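PDB 2JLN: MHP1 from Microbacterium liquefaciens, which mediates the sodium-dependent binding and uptake of 5-aryl-substituted hydantoins across the membrane, as a transporter of the nucleobase-cation-symport-1 family. Local coordinates for residues C69-S81 with D249-V261. Sequence-based numbering, arbitrary orientation.
With HG (mercury (II) ion), chain C.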
ATOM      1  N   CYS A  69       3.996 -11.003   6.840  1.00 64.20           N
ATOM      2  CA  CYS A  69       2.749 -10.982   6.060  1.00 63.99           C
ATOM      3  C   CYS A  69       1.489 -11.029   6.925  1.00 62.24           C
ATOM      4  O   CYS A  69       0.494 -10.353   6.649  1.00 62.35           O
ATOM      5  CB  CYS A  69       2.723 -12.145   5.062  1.00 60.50           C
ATOM      6  SG  CYS A  69       3.431 -11.691   3.479  1.00 69.16           S
ATOM      7  N   THR A  70       1.552 -11.839   7.974  1.00 63.09           N
ATOM      8  CA  THR A  70       0.433 -12.069   8.868  1.00 61.65           C
ATOM      9  C   THR A  70       0.123 -10.878   9.779  1.00 59.17           C
ATOM     10  O   THR A  70      -1.032 -10.577  10.016  1.00 62.44           O
ATOM     11  CB  THR A  70       0.677 -13.345   9.707  1.00 62.89           C
ATOM     12  OG1 THR A  70       0.600 -14.492   8.845  1.00 60.28           O
ATOM     13  CG2 THR A  70      -0.359 -13.470  10.818  1.00 60.93           C
ATOM     14  N   ILE A  71       1.137 -10.199  10.292  1.00 60.21           N
ATOM     15  CA  ILE A  71       0.897  -9.006  11.105  1.00 60.75           C
ATOM     16  C   ILE A  71       0.244  -7.913  10.247  1.00 62.26           C
ATOM     17  O   ILE A  71      -0.605  -7.154  10.740  1.00 60.63           O
ATOM     18  CB  ILE A  71       2.212  -8.488  11.769  1.00 59.22           C
ATOM     19  CG1 ILE A  71       2.525  -9.316  13.013  1.00 58.88           C
ATOM     20  CG2 ILE A  71       2.129  -7.012  12.131  1.00 50.25           C
ATOM     21  CD1 ILE A  71       4.007  -9.472  13.264  1.00 60.81           C
ATOM     22  N   ALA A  72       0.624  -7.853   8.964  1.00 60.13           N
ATOM     23  CA  ALA A  72       0.066  -6.877   8.027  1.00 54.51           C
ATOM     24  C   ALA A  72      -1.437  -7.054   7.879  1.00 56.02           C
ATOM     25  O   ALA A  72      -2.156  -6.074   7.931  1.00 59.12           O
ATOM     26  CB  ALA A  72       0.741  -6.955   6.686  1.00 55.92           C
ATOM     27  N   VAL A  73      -1.906  -8.292   7.703  1.00 55.75           N
ATOM     28  CA  VAL A  73      -3.346  -8.623   7.677  1.00 53.81           C
ATOM     29  C   VAL A  73      -4.201  -8.323   8.951  1.00 55.76           C
ATOM     30  O   VAL A  73      -5.272  -7.736   8.842  1.00 53.77           O
ATOM     31  CB  VAL A  73      -3.544 -10.073   7.304  1.00 52.66           C
ATOM     32  CG1 VAL A  73      -4.923 -10.500   7.694  1.00 50.40           C
ATOM     33  CG2 VAL A  73      -3.295 -10.253   5.812  1.00 55.98           C
ATOM     34  N   ILE A  74      -3.745  -8.725  10.137  1.00 54.03           N
ATOM     35  CA  ILE A  74      -4.342  -8.247  11.392  1.00 53.00           C
ATOM     36  C   ILE A  74      -4.525  -6.728  11.447  1.00 54.19           C
ATOM     37  O   ILE A  74      -5.477  -6.259  12.044  1.00 57.50           O
ATOM     38  CB  ILE A  74      -3.503  -8.653  12.639  1.00 57.65           C
ATOM     39  CG1 ILE A  74      -3.567 -10.173  12.862  1.00 57.44           C
ATOM     40  CG2 ILE A  74      -3.950  -7.863  13.903  1.00 47.26           C
ATOM     41  CD1 ILE A  74      -2.357 -10.756  13.577  1.00 48.30           C
ATOM     42  N   LEU A  75      -3.610  -5.956  10.868  1.00 53.31           N
ATOM     43  CA  LEU A  75      -3.771  -4.500  10.801  1.00 53.15           C
ATOM     44  C   LEU A  75      -4.829  -4.098   9.777  1.00 57.84           C
ATOM     45  O   LEU A  75      -5.578  -3.136  10.001  1.00 56.86           O
ATOM     46  CB  LEU A  75      -2.456  -3.809  10.436  1.00 57.85           C
ATOM     47  CG  LEU A  75      -1.585  -3.294  11.583  1.00 64.21           C
ATOM     48  CD1 LEU A  75      -0.263  -2.703  11.066  1.00 65.99           C
ATOM     49  CD2 LEU A  75      -2.352  -2.258  12.392  1.00 61.85           C
ATOM     50  N   LEU A  76      -4.878  -4.834   8.657  1.00 58.02           N
ATOM     51  CA  LEU A  76      -5.838  -4.611   7.569  1.00 53.89           C
ATOM     52  C   LEU A  76      -7.268  -4.858   8.032  1.00 55.48           C
ATOM     53  O   LEU A  76      -8.150  -4.039   7.778  1.00 57.61           O
ATOM     54  CB  LEU A  76      -5.505  -5.485   6.357  1.00 53.39           C
ATOM     55  CG  LEU A  76      -4.301  -4.976   5.550  1.00 56.06           C
ATOM     56  CD1 LEU A  76      -3.751  -5.996   4.582  1.00 56.07           C
ATOM     57  CD2 LEU A  76      -4.669  -3.735   4.812  1.00 55.24           C
ATOM     58  N   PHE A  77      -7.486  -5.973   8.725  1.00 53.94           N
ATOM     59  CA  PHE A  77      -8.768  -6.268   9.356  1.00 53.06           C
ATOM     60  C   PHE A  77      -9.362  -5.026  10.034  1.00 55.95           C
ATOM     61  O   PHE A  77     -10.573  -4.833   9.988  1.00 57.50           O
ATOM     62  CB  PHE A  77      -8.593  -7.399  10.368  1.00 51.91           C
ATOM     63  CG  PHE A  77      -9.860  -7.804  11.081  1.00 56.27           C
ATOM     64  CD1 PHE A  77     -10.139  -7.328  12.355  1.00 56.77           C
ATOM     65  CD2 PHE A  77     -10.753  -8.695  10.501  1.00 60.64           C
ATOM     66  CE1 PHE A  77     -11.304  -7.716  13.028  1.00 56.60           C
ATOM     67  CE2 PHE A  77     -11.918  -9.093  11.168  1.00 59.95           C
ATOM     68  CZ  PHE A  77     -12.190  -8.603  12.431  1.00 57.45           C
ATOM     69  N   PHE A  78      -8.525  -4.182  10.637  1.00 50.65           N
ATOM     70  CA  PHE A  78      -9.017  -2.993  11.339  1.00 52.31           C
ATOM     71  C   PHE A  78      -9.051  -1.698  10.493  1.00 55.87           C
ATOM     72  O   PHE A  78     -10.021  -0.939  10.546  1.00 58.19           O
ATOM     73  CB  PHE A  78      -8.246  -2.744  12.644  1.00 49.96           C
ATOM     74  CG  PHE A  78      -8.473  -3.783  13.684  1.00 49.80           C
ATOM     75  CD1 PHE A  78      -7.469  -4.671  14.034  1.00 54.00           C
ATOM     76  CD2 PHE A  78      -9.687  -3.890  14.315  1.00 51.04           C
ATOM     77  CE1 PHE A  78      -7.671  -5.657  15.016  1.00 52.68           C
ATOM     78  CE2 PHE A  78      -9.899  -4.876  15.298  1.00 55.16           C
ATOM     79  CZ  PHE A  78      -8.886  -5.761  15.643  1.00 50.54           C
ATOM     80  N   THR A  79      -8.007  -1.424   9.720  1.00 55.70           N
ATOM     81  CA  THR A  79      -7.960  -0.164   8.978  1.00 50.48           C
ATOM     82  C   THR A  79      -8.867  -0.155   7.744  1.00 53.39           C
ATOM     83  O   THR A  79      -9.071   0.893   7.142  1.00 52.39           O
ATOM     84  CB  THR A  79      -6.537   0.170   8.539  1.00 48.62           C
ATOM     85  OG1 THR A  79      -6.139  -0.738   7.510  1.00 48.58           O
ATOM     86  CG2 THR A  79      -5.587   0.057   9.707  1.00 42.97           C
ATOM     87  N   GLN A  80      -9.409  -1.310   7.359  1.00 53.26           N
ATOM     88  CA  GLN A  80     -10.173  -1.402   6.114  1.00 52.07           C
ATOM     89  C   GLN A  80     -11.676  -1.424   6.366  1.00 54.82           C
ATOM     90  O   GLN A  80     -12.479  -1.352   5.416  1.00 52.06           O
ATOM     91  CB  GLN A  80      -9.824  -2.688   5.369  1.00 50.75           C
ATOM     92  CG  GLN A  80     -10.428  -3.903   6.062  1.00 55.01           C
ATOM     93  CD  GLN A  80     -10.300  -5.204   5.280  1.00 59.86           C
ATOM     94  OE1 GLN A  80     -11.022  -6.185   5.560  1.00 60.29           O
ATOM     95  NE2 GLN A  80      -9.385  -5.229   4.296  1.00 53.06           N
ATOM     96  N   SER A  81     -12.070  -1.553   7.631  1.00 55.09           N
ATOM     97  CA  SER A  81     -13.447  -1.950   7.923  1.00 53.05           C
ATOM     98  C   SER A  81     -14.488  -0.869   7.617  1.00 52.70           C
ATOM     99  O   SER A  81     -15.599  -1.191   7.195  1.00 52.54           O
ATOM    100  CB  SER A  81     -13.590  -2.434   9.358  1.00 52.42           C
ATOM    101  OG  SER A  81     -14.946  -2.694   9.619  1.00 58.78           O
ATOM    102  N   ASP A 249     -15.729  -8.542   7.312  1.00 58.76           N
ATOM    103  CA  ASP A 249     -14.364  -8.105   7.564  1.00 61.02           C
ATOM    104  C   ASP A 249     -13.340  -9.244   7.555  1.00 60.12           C
ATOM    105  O   ASP A 249     -12.263  -9.098   6.989  1.00 59.56           O
ATOM    106  CB  ASP A 249     -14.271  -7.392   8.906  1.00 66.00           C
ATOM    107  CG  ASP A 249     -14.812  -5.969   8.860  1.00 71.86           C
ATOM    108  OD1 ASP A 249     -15.010  -5.443   7.737  1.00 69.72           O
ATOM    109  OD2 ASP A 249     -15.026  -5.379   9.961  1.00 75.59           O
ATOM    110  N   ALA A 250     -13.666 -10.362   8.198  1.00 61.61           N
ATOM    111  CA  ALA A 250     -12.742 -11.497   8.320  1.00 57.72           C
ATOM    112  C   ALA A 250     -12.528 -12.248   7.001  1.00 58.71           C
ATOM    113  O   ALA A 250     -11.429 -12.714   6.711  1.00 56.94           O
ATOM    114  CB  ALA A 250     -13.226 -12.447   9.381  1.00 50.35           C
ATOM    115  N   ARG A 251     -13.587 -12.375   6.210  1.00 62.26           N
ATOM    116  CA  ARG A 251     -13.512 -13.045   4.915  1.00 60.34           C
ATOM    117  C   ARG A 251     -12.632 -12.280   3.935  1.00 59.30           C
ATOM    118  O   ARG A 251     -11.918 -12.886   3.159  1.00 62.08           O
ATOM    119  CB  ARG A 251     -14.913 -13.198   4.335  1.00 65.83           C
ATOM    120  CG  ARG A 251     -15.032 -14.186   3.185  1.00 70.72           C
ATOM    121  CD  ARG A 251     -16.447 -14.812   3.172  1.00 75.08           C
ATOM    122  NE  ARG A 251     -17.461 -13.880   3.688  1.00 79.77           N
ATOM    123  CZ  ARG A 251     -18.731 -14.202   3.930  1.00 77.35           C
ATOM    124  NH1 ARG A 251     -19.145 -15.451   3.703  1.00 78.56           N
ATOM    125  NH2 ARG A 251     -19.581 -13.282   4.401  1.00 65.27           N
ATOM    126  N   TYR A 252     -12.690 -10.950   3.968  1.00 57.17           N
ATOM    127  CA  TYR A 252     -11.782 -10.107   3.179  1.00 56.52           C
ATOM    128  C   TYR A 252     -10.289 -10.156   3.638  1.00 58.53           C
ATOM    129  O   TYR A 252      -9.372 -10.347   2.821  1.00 53.57           O
ATOM    130  CB  TYR A 252     -12.314  -8.658   3.127  1.00 56.33           C
ATOM    131  CG  TYR A 252     -13.377  -8.482   2.066  1.00 55.70           C
ATOM    132  CD1 TYR A 252     -14.709  -8.198   2.402  1.00 52.12           C
ATOM    133  CD2 TYR A 252     -13.054  -8.653   0.724  1.00 52.16           C
ATOM    134  CE1 TYR A 252     -15.663  -8.074   1.433  1.00 47.35           C
ATOM    135  CE2 TYR A 252     -13.998  -8.541  -0.248  1.00 52.16           C
ATOM    136  CZ  TYR A 252     -15.299  -8.250   0.100  1.00 53.12           C
ATOM    137  OH  TYR A 252     -16.218  -8.131  -0.926  1.00 55.41           O
ATOM    138  N   ALA A 253     -10.052  -9.971   4.937  1.00 57.92           N
ATOM    139  CA  ALA A 253      -8.714 -10.137   5.489  1.00 54.52           C
ATOM    140  C   ALA A 253      -8.152 -11.515   5.142  1.00 55.80           C
ATOM    141  O   ALA A 253      -6.973 -11.634   4.844  1.00 59.68           O
ATOM    142  CB  ALA A 253      -8.706  -9.921   6.991  1.00 51.55           C
ATOM    143  N   THR A 254      -8.978 -12.556   5.178  1.00 55.07           N
ATOM    144  CA  THR A 254      -8.491 -13.888   4.813  1.00 57.65           C
ATOM    145  C   THR A 254      -8.111 -13.961   3.329  1.00 56.68           C
ATOM    146  O   THR A 254      -7.130 -14.624   2.965  1.00 56.74           O
ATOM    147  CB  THR A 254      -9.488 -15.036   5.161  1.00 55.56           C
ATOM    148  OG1 THR A 254      -9.622 -15.142   6.581  1.00 49.53           O
ATOM    149  CG2 THR A 254      -8.974 -16.361   4.621  1.00 48.13           C
ATOM    150  N   ALA A 255      -8.869 -13.280   2.477  1.00 53.15           N
ATOM    151  CA  ALA A 255      -8.589 -13.328   1.044  1.00 54.94           C
ATOM    152  C   ALA A 255      -7.273 -12.620   0.702  1.00 59.43           C
ATOM    153  O   ALA A 255      -6.586 -13.000  -0.265  1.00 58.72           O
ATOM    154  CB  ALA A 255      -9.744 -12.755   0.228  1.00 50.30           C
ATOM    155  N   GLN A 256      -6.917 -11.602   1.488  1.00 54.28           N
ATOM    156  CA  GLN A 256      -5.689 -10.877   1.225  1.00 53.12           C
ATOM    157  C   GLN A 256      -4.506 -11.706   1.689  1.00 58.22           C
ATOM    158  O   GLN A 256      -3.424 -11.656   1.110  1.00 59.43           O
ATOM    159  CB  GLN A 256      -5.726  -9.526   1.902  1.00 54.66           C
ATOM    160  CG  GLN A 256      -6.803  -8.661   1.316  1.00 58.11           C
ATOM    161  CD  GLN A 256      -7.130  -7.433   2.138  1.00 59.68           C
ATOM    162  OE1 GLN A 256      -7.552  -7.532   3.293  1.00 61.47           O
ATOM    163  NE2 GLN A 256      -6.985  -6.262   1.524  1.00 60.18           N
ATOM    164  N   TRP A 257      -4.733 -12.507   2.720  1.00 59.75           N
ATOM    165  CA  TRP A 257      -3.694 -13.364   3.253  1.00 57.74           C
ATOM    166  C   TRP A 257      -3.323 -14.477   2.266  1.00 57.64           C
ATOM    167  O   TRP A 257      -2.147 -14.739   2.053  1.00 60.49           O
ATOM    168  CB  TRP A 257      -4.106 -13.933   4.620  1.00 55.58           C
ATOM    169  CG  TRP A 257      -2.985 -14.644   5.359  1.00 58.23           C
ATOM    170  CD1 TRP A 257      -2.108 -14.094   6.260  1.00 60.50           C
ATOM    171  CD2 TRP A 257      -2.636 -16.029   5.259  1.00 56.01           C
ATOM    172  NE1 TRP A 257      -1.234 -15.054   6.720  1.00 58.85           N
ATOM    173  CE2 TRP A 257      -1.538 -16.250   6.122  1.00 58.68           C
ATOM    174  CE3 TRP A 257      -3.149 -17.107   4.529  1.00 55.95           C
ATOM    175  CZ2 TRP A 257      -0.942 -17.504   6.270  1.00 57.72           C
ATOM    176  CZ3 TRP A 257      -2.564 -18.350   4.679  1.00 58.72           C
ATOM    177  CH2 TRP A 257      -1.467 -18.539   5.546  1.00 58.41           C
ATOM    178  N   LEU A 258      -4.306 -15.135   1.664  1.00 55.93           N
ATOM    179  CA  LEU A 258      -3.999 -16.252   0.770  1.00 53.44           C
ATOM    180  C   LEU A 258      -3.453 -15.712  -0.522  1.00 54.38           C
ATOM    181  O   LEU A 258      -2.948 -16.458  -1.340  1.00 54.28           O
ATOM    182  CB  LEU A 258      -5.238 -17.103   0.487  1.00 53.27           C
ATOM    183  CG  LEU A 258      -5.758 -17.947   1.655  1.00 54.09           C
ATOM    184  CD1 LEU A 258      -7.280 -17.868   1.752  1.00 51.27           C
ATOM    185  CD2 LEU A 258      -5.294 -19.379   1.546  1.00 45.67           C
ATOM    186  N   GLY A 259      -3.567 -14.403  -0.711  1.00 57.37           N
ATOM    187  CA  GLY A 259      -3.033 -13.764  -1.903  1.00 55.37           C
ATOM    188  C   GLY A 259      -1.577 -13.327  -1.767  1.00 60.33           C
ATOM    189  O   GLY A 259      -0.781 -13.533  -2.694  1.00 59.61           O
ATOM    190  N   MET A 260      -1.229 -12.747  -0.608  1.00 61.64           N
ATOM    191  CA  MET A 260       0.083 -12.131  -0.382  1.00 57.85           C
ATOM    192  C   MET A 260       1.174 -13.056   0.207  1.00 57.03           C
ATOM    193  O   MET A 260       2.359 -12.850  -0.024  1.00 56.76           O
ATOM    194  CB  MET A 260      -0.068 -10.846   0.439  1.00 58.52           C
ATOM    195  CG  MET A 260      -0.665 -11.023   1.837  1.00 65.10           C
ATOM    196  SD  MET A 260      -0.588  -9.502   2.865  1.00 73.71           S
ATOM    197  CE  MET A 260       1.191  -9.311   2.965  1.00 68.81           C
ATOM    198  N   VAL A 261       0.780 -14.074   0.956  1.00 59.02           N
ATOM    199  CA  VAL A 261       1.745 -15.032   1.511  1.00 56.78           C
ATOM    200  C   VAL A 261       2.435 -15.890   0.423  1.00 58.07           C
ATOM    201  O   VAL A 261       3.629 -15.695   0.165  1.00 58.09           O
ATOM    202  CB  VAL A 261       1.118 -15.909   2.637  1.00 54.52           C
ATOM    203  CG1 VAL A 261       2.056 -16.973   3.069  1.00 50.20           C
ATOM    204  CG2 VAL A 261       0.737 -15.053   3.818  1.00 57.78           C
TER
HETATM  205 HG    HG C1472       4.624  -9.825   3.372  0.50112.14          HG
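Val73 lies over 249-261 with its two methyls divided: CG1 rests 3.9 Å from Ala253 CB, and CG2 meets Trp257 CB and the sulfur of Met260. Next to it, Trp257 extends its indole edge to Thr70. Its NE1 donates to Thr70 OG1 at 2.9 Å, nearly straight (168°) and in the ring plane. Trp257 CG is anti to the backbone N (chi1 -170°), which carries the indole toward 69-81. Thr70 OG1 also bonds to Ala66 O, so the hydroxyl links the indole to the backbone of helix 58-79.

At one end, the methyl CE of Met260 packs against Cys69 and Ala72. Cys69 SG binds the mercury ion at 2.2 Å, and Trp220 completes that site. At the other end, Phe77 brings CE2 to 3.7 Å from Asp249 CB, its ring steeply inclined to the carboxylate. Ser81 OG donates to Asp249 OD2 at 2.7 Å, on its syn side but somewhat out of the carboxylate plane. With an alanine at Asp249, the Ser81 hydroxyl is likely to lose this acceptor. Nearby, Gln80 NE2 donates to Gln256 OE1 at 3.1 Å, a bent bond between two buried amides.

This is packing of two membrane-spanning helices, 58-79 and 242-278, roughly antiparallel with local axes 9.2 Å apart at 148°. Helix 29-40 borders the pair through Trp36, which touches Leu76, Gln256 and Met260, while Phe382 of helix 371-384 touches Ser81.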